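Side-chain contacts in D-glycerate 3-kinase (Cryptococcus neoformans var. grubii serotype A, PDB 6CKG), which probably transfers a phosphate group from ATP to the 3-hydroxyl of D-glycerate: residues L221-S224 with R225-H229; I251-L254 with D255-Y258. All coordinates share one frame; numbering follows the deposited sequence.

Both contacts are local and show the same problem solved twice: how a helix is begun. In contact 1 a serine caps helix 225-236, and in contact 2 an aspartate holds the turn that leads from strand 247-253 into helix 258-273. Contact 1 comes first along the chain. The two centres are 23 Å apart and the nearest atoms about 12 Å, so they do not touch, yet side chains of both rest on helix 281-298, which forms a common neighbour. Contact 2 borders the likely nucleotide-binding loop: Pro-253 touches Pro-55, in the P-loop sequence that follows strand 48-53.

Contact 1. Residues L221-S224 with R225-H229; sequences LLYS and RSTLH
Ser-224 occupies the N-cap of helix 225-236 and uses both its hydroxyl and its carbonyl to receive the first turn. Its OG accepts from the backbone N of Thr-227 at 3.0 Å, with an N-H...O angle of 158°. A chi1 of 67° sets OG between the backbone N and the carbonyl carbon of Ser-224, swinging the hydroxyl over the open end of the helix. One residue further on, Leu-228 N reaches Ser-224 O at 3.1 Å, tilted modestly from the carbonyl plane; together the two bonds make an ST motif.

There is no direct return bond of the capping-box kind; water 1 bridges Ser-224 N and Thr-227 OG1. Thr-227 OG1 lies 2.8 Å from the oxygen of water 1, and that same water accepts from Ser-224 N at 3.2 Å. Beside this polar cluster, Tyr-223 and Leu-228 close a hydrophobic staple, with CD2 of Leu-228 coming 4.0 Å from CB of Tyr-223. The phenol itself leads away toward helix 281-298, where it packs on Arg-290 and Pro-293.

Farther out, Glu-195 forms a salt bridge with Arg-225 and accepts from His-229, joining helix 225-236 to helix 191-204, which precedes it in the chain. Chemically, a neutral hydroxyl, a carbonyl and a shared water thus satisfy polar groups at the helix start, while the staple packs the residue before the cap against the first turn.

Contact 2. Residues I251-L254 with D255-Y258; sequences IQPL and DLSY
Asp-255 OD1 is gripped twice by Ser-257, while the backbone of the same aspartate lies against Pro-253. The stronger grip comes from Ser-257 N, 2.7 Å from OD1 and nearly straight at 168°; it meets the carboxylate on its anti side, 20° out of plane. Ser-257 OG adds a weak bond to the same oxygen. With CG trans to the backbone N (chi1 -169°), the carboxylate of Asp-255 folds forward over the amide two residues ahead, which makes an Asx turn. A type I turn is superposed on it, because Tyr-258 N donates to Asp-255 O at 3.1 Å.

That carbonyl oxygen is also packed by side chains. It stands 3.3 Å above one face of the Tyr-258 ring, displaced toward the rim. Pro-253 CB lies 3.3 Å from Asp-255 O. The pyrrolidine then meets the tyrosine obliquely, Pro-253 CB lying 3.6 Å from Tyr-258 CD2. Leu-254 runs alongside the ring and points the same way, with its CB 3.5 Å from Tyr-258 OH. Leu-256 reaches back with CD1 to 4.3 Å from Pro-253 CG, and also packs on Met-292 and Tyr-295 of helix 281-298.

Pro-253 ends a strand that lies between 48-53 and 313-318 in the central sheet, and its side chain also touches Pro-55. An Asx-capped turn here connects the strand to helix 258-273, a connection beside the P-loop that fits the alpha/beta fold of P-loop kinases.

Contact 1. Residues L221-S224 with R225-H229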
loop_
_atom_site.group_PDB
_atom_site.type_symbol
_atom_site.label_atom_id
_atom_site.label_comp_id
_atom_site.label_asym_id
_atom_site.label_seq_id
_atom_site.Cartn_x
_atom_site.Cartn_y
_atom_site.Cartn_z
ATOM N N LEU A 221 -16.215 -8.096 -12.847
ATOM C CA LEU A 221 -17.523 -8.599 -13.262
ATOM C C LEU A 221 -18.297 -9.226 -12.111
ATOM O O LEU A 221 -19.481 -9.520 -12.282
ATOM C CB LEU A 221 -17.382 -9.622 -14.389
ATOM C CG LEU A 221 -16.807 -9.113 -15.721
ATOM C CD1 LEU A 221 -16.783 -10.219 -16.747
ATOM C CD2 LEU A 221 -17.619 -7.933 -16.246
ATOM N N LEU A 222 -17.660 -9.452 -10.954
ATOM C CA LEU A 222 -18.393 -9.935 -9.790
ATOM C C LEU A 222 -19.207 -8.841 -9.115
ATOM O O LEU A 222 -20.018 -9.145 -8.236
ATOM C CB LEU A 222 -17.427 -10.551 -8.768
ATOM C CG LEU A 222 -16.665 -11.815 -9.178
ATOM C CD1 LEU A 222 -15.515 -12.060 -8.219
ATOM C CD2 LEU A 222 -17.599 -13.027 -9.228
ATOM N N TYR A 223 -19.025 -7.585 -9.511
ATOM C CA TYR A 223 -19.566 -6.448 -8.784
ATOM C C TYR A 223 -20.384 -5.568 -9.717
ATOM O O TYR A 223 -20.138 -5.519 -10.925
ATOM C CB TYR A 223 -18.414 -5.652 -8.131
ATOM C CG TYR A 223 -17.664 -6.504 -7.132
ATOM C CD1 TYR A 223 -18.182 -6.732 -5.856
ATOM C CD2 TYR A 223 -16.461 -7.117 -7.474
ATOM C CE1 TYR A 223 -17.514 -7.542 -4.945
ATOM C CE2 TYR A 223 -15.784 -7.919 -6.568
ATOM C CZ TYR A 223 -16.309 -8.122 -5.313
ATOM O OH TYR A 223 -15.628 -8.920 -4.433
ATOM N N SER A 224 -21.349 -4.858 -9.142
ATOM C CA SER A 224 -22.127 -3.912 -9.923
ATOM C C SER A 224 -21.272 -2.709 -10.301
ATOM O O SER A 224 -20.277 -2.386 -9.646
ATOM C CB SER A 224 -23.347 -3.428 -9.139
ATOM O OG SER A 224 -22.914 -2.658 -8.025
ATOM N N ARG A 225 -21.696 -2.030 -11.367
ATOM C CA ARG A 225 -21.047 -0.787 -11.771
ATOM C C ARG A 225 -21.101 0.255 -10.652
ATOM O O ARG A 225 -20.128 0.977 -10.422
ATOM C CB ARG A 225 -21.702 -0.271 -13.072
ATOM C CG ARG A 225 -21.319 -1.115 -14.320
ATOM C CD ARG A 225 -22.108 -0.765 -15.619
ATOM N NE ARG A 225 -22.250 0.675 -15.735
ATOM C CZ ARG A 225 -23.378 1.332 -15.500
ATOM N NH1 ARG A 225 -23.393 2.654 -15.597
ATOM N NH2 ARG A 225 -24.493 0.665 -15.197
ATOM N N SER A 226 -22.214 0.330 -9.913
ATOM C CA SER A 226 -22.284 1.319 -8.835
ATOM C C SER A 226 -21.325 0.983 -7.693
ATOM O O SER A 226 -20.726 1.884 -7.094
ATOM C CB SER A 226 -23.719 1.445 -8.317
ATOM O OG SER A 226 -24.128 0.258 -7.671
ATOM N N THR A 227 -21.158 -0.302 -7.373
ATOM C CA THR A 227 -20.181 -0.664 -6.353
ATOM C C THR A 227 -18.778 -0.219 -6.767
ATOM O O THR A 227 -18.028 0.349 -5.963
ATOM C CB THR A 227 -20.203 -2.172 -6.087
ATOM O OG1 THR A 227 -21.339 -2.506 -5.288
ATOM C CG2 THR A 227 -18.917 -2.624 -5.327
ATOM N N LEU A 228 -18.412 -0.460 -8.025
ATOM C CA LEU A 228 -17.069 -0.105 -8.480
ATOM C C LEU A 228 -16.881 1.409 -8.543
ATOM O O LEU A 228 -15.810 1.917 -8.201
ATOM C CB LEU A 228 -16.778 -0.746 -9.841
ATOM C CG LEU A 228 -16.823 -2.275 -9.882
ATOM C CD1 LEU A 228 -16.747 -2.793 -11.307
ATOM C CD2 LEU A 228 -15.713 -2.875 -9.023
ATOM N N HIS A 229 -17.910 2.145 -8.970
ATOM C CA HIS A 229 -17.813 3.604 -9.011
ATOM C C HIS A 229 -17.581 4.185 -7.619
ATOM O O HIS A 229 -16.846 5.170 -7.471
ATOM C CB HIS A 229 -19.083 4.197 -9.626
ATOM C CG HIS A 229 -19.098 4.210 -11.133
ATOM N ND1 HIS A 229 -18.159 4.883 -11.884
ATOM C CD2 HIS A 229 -19.977 3.681 -12.022
ATOM C CE1 HIS A 229 -18.440 4.746 -13.170
ATOM N NE2 HIS A 229 -19.542 4.022 -13.281
HETATM O O HOH W 1 -21.706 -5.184 -6.009
#

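Contact 2. Residues I251-L254 with D255-Y258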
loop_
_atom_site.group_PDB
_atom_site.type_symbol
_atom_site.label_atom_id
_atom_site.label_comp_id
_atom_site.label_asym_id
_atom_site.label_seq_id
_atom_site.Cartn_x
_atom_site.Cartn_y
_atom_site.Cartn_z
ATOM N N ILE A 251 6.599 -3.781 -6.567
ATOM C CA ILE A 251 6.799 -5.194 -6.865
ATOM C C ILE A 251 5.613 -5.636 -7.716
ATOM O O ILE A 251 4.470 -5.637 -7.248
ATOM C CB ILE A 251 6.911 -6.037 -5.589
ATOM C CG1 ILE A 251 8.042 -5.506 -4.701
ATOM C CG2 ILE A 251 7.171 -7.484 -5.957
ATOM C CD1 ILE A 251 8.074 -6.115 -3.308
ATOM N N GLN A 252 5.874 -5.990 -8.973
ATOM C CA GLN A 252 4.813 -6.320 -9.918
ATOM C C GLN A 252 4.931 -7.785 -10.309
ATOM O O GLN A 252 5.958 -8.178 -10.892
ATOM C CB GLN A 252 4.910 -5.431 -11.159
ATOM C CG GLN A 252 3.844 -5.701 -12.197
ATOM C CD GLN A 252 4.033 -4.833 -13.418
ATOM O OE1 GLN A 252 3.529 -3.707 -13.486
ATOM N NE2 GLN A 252 4.781 -5.339 -14.381
ATOM N N PRO A 253 3.944 -8.634 -10.022
ATOM C CA PRO A 253 4.003 -10.005 -10.532
ATOM C C PRO A 253 3.917 -10.002 -12.049
ATOM O O PRO A 253 3.334 -9.098 -12.655
ATOM C CB PRO A 253 2.774 -10.672 -9.908
ATOM C CG PRO A 253 1.812 -9.548 -9.721
ATOM C CD PRO A 253 2.649 -8.338 -9.381
ATOM N N LEU A 254 4.534 -11.019 -12.660
ATOM C CA LEU A 254 4.365 -11.247 -14.090
ATOM C C LEU A 254 2.897 -11.339 -14.455
ATOM O O LEU A 254 2.468 -10.827 -15.498
ATOM C CB LEU A 254 5.079 -12.535 -14.510
ATOM C CG LEU A 254 6.516 -12.404 -14.984
ATOM C CD1 LEU A 254 7.126 -13.775 -15.219
ATOM C CD2 LEU A 254 6.551 -11.569 -16.246
ATOM N N ASP A 255 2.110 -11.990 -13.602
ATOM C CA ASP A 255 0.694 -12.221 -13.845
ATOM C C ASP A 255 -0.047 -11.977 -12.546
ATOM O O ASP A 255 0.401 -12.407 -11.481
ATOM C CB ASP A 255 0.434 -13.649 -14.340
ATOM C CG ASP A 255 -0.991 -13.854 -14.850
ATOM O OD1 ASP A 255 -1.966 -13.535 -14.137
ATOM O OD2 ASP A 255 -1.132 -14.338 -15.985
ATOM N N LEU A 256 -1.173 -11.278 -12.644
ATOM C CA LEU A 256 -1.984 -10.996 -11.471
ATOM C C LEU A 256 -2.515 -12.268 -10.817
ATOM O O LEU A 256 -2.921 -12.227 -9.651
ATOM C CB LEU A 256 -3.134 -10.066 -11.870
ATOM C CG LEU A 256 -3.453 -8.792 -11.080
ATOM C CD1 LEU A 256 -2.220 -8.126 -10.453
ATOM C CD2 LEU A 256 -4.183 -7.810 -12.001
ATOM N N SER A 257 -2.515 -13.397 -11.532
ATOM C CA SER A 257 -2.984 -14.645 -10.936
ATOM C C SER A 257 -2.118 -15.085 -9.767
ATOM O O SER A 257 -2.600 -15.819 -8.895
ATOM C CB SER A 257 -3.023 -15.753 -11.986
ATOM O OG SER A 257 -1.712 -16.109 -12.386
ATOM N N TYR A 258 -0.852 -14.651 -9.724
ATOM C CA TYR A 258 0.030 -15.028 -8.623
ATOM C C TYR A 258 -0.541 -14.603 -7.277
ATOM O O TYR A 258 -0.288 -15.259 -6.262
ATOM C CB TYR A 258 1.424 -14.405 -8.805
ATOM C CG TYR A 258 2.190 -14.800 -10.062
ATOM C CD1 TYR A 258 1.686 -15.742 -10.961
ATOM C CD2 TYR A 258 3.426 -14.225 -10.343
ATOM C CE1 TYR A 258 2.386 -16.087 -12.098
ATOM C CE2 TYR A 258 4.135 -14.569 -11.480
ATOM C CZ TYR A 258 3.611 -15.498 -12.352
ATOM O OH TYR A 258 4.324 -15.834 -13.479
#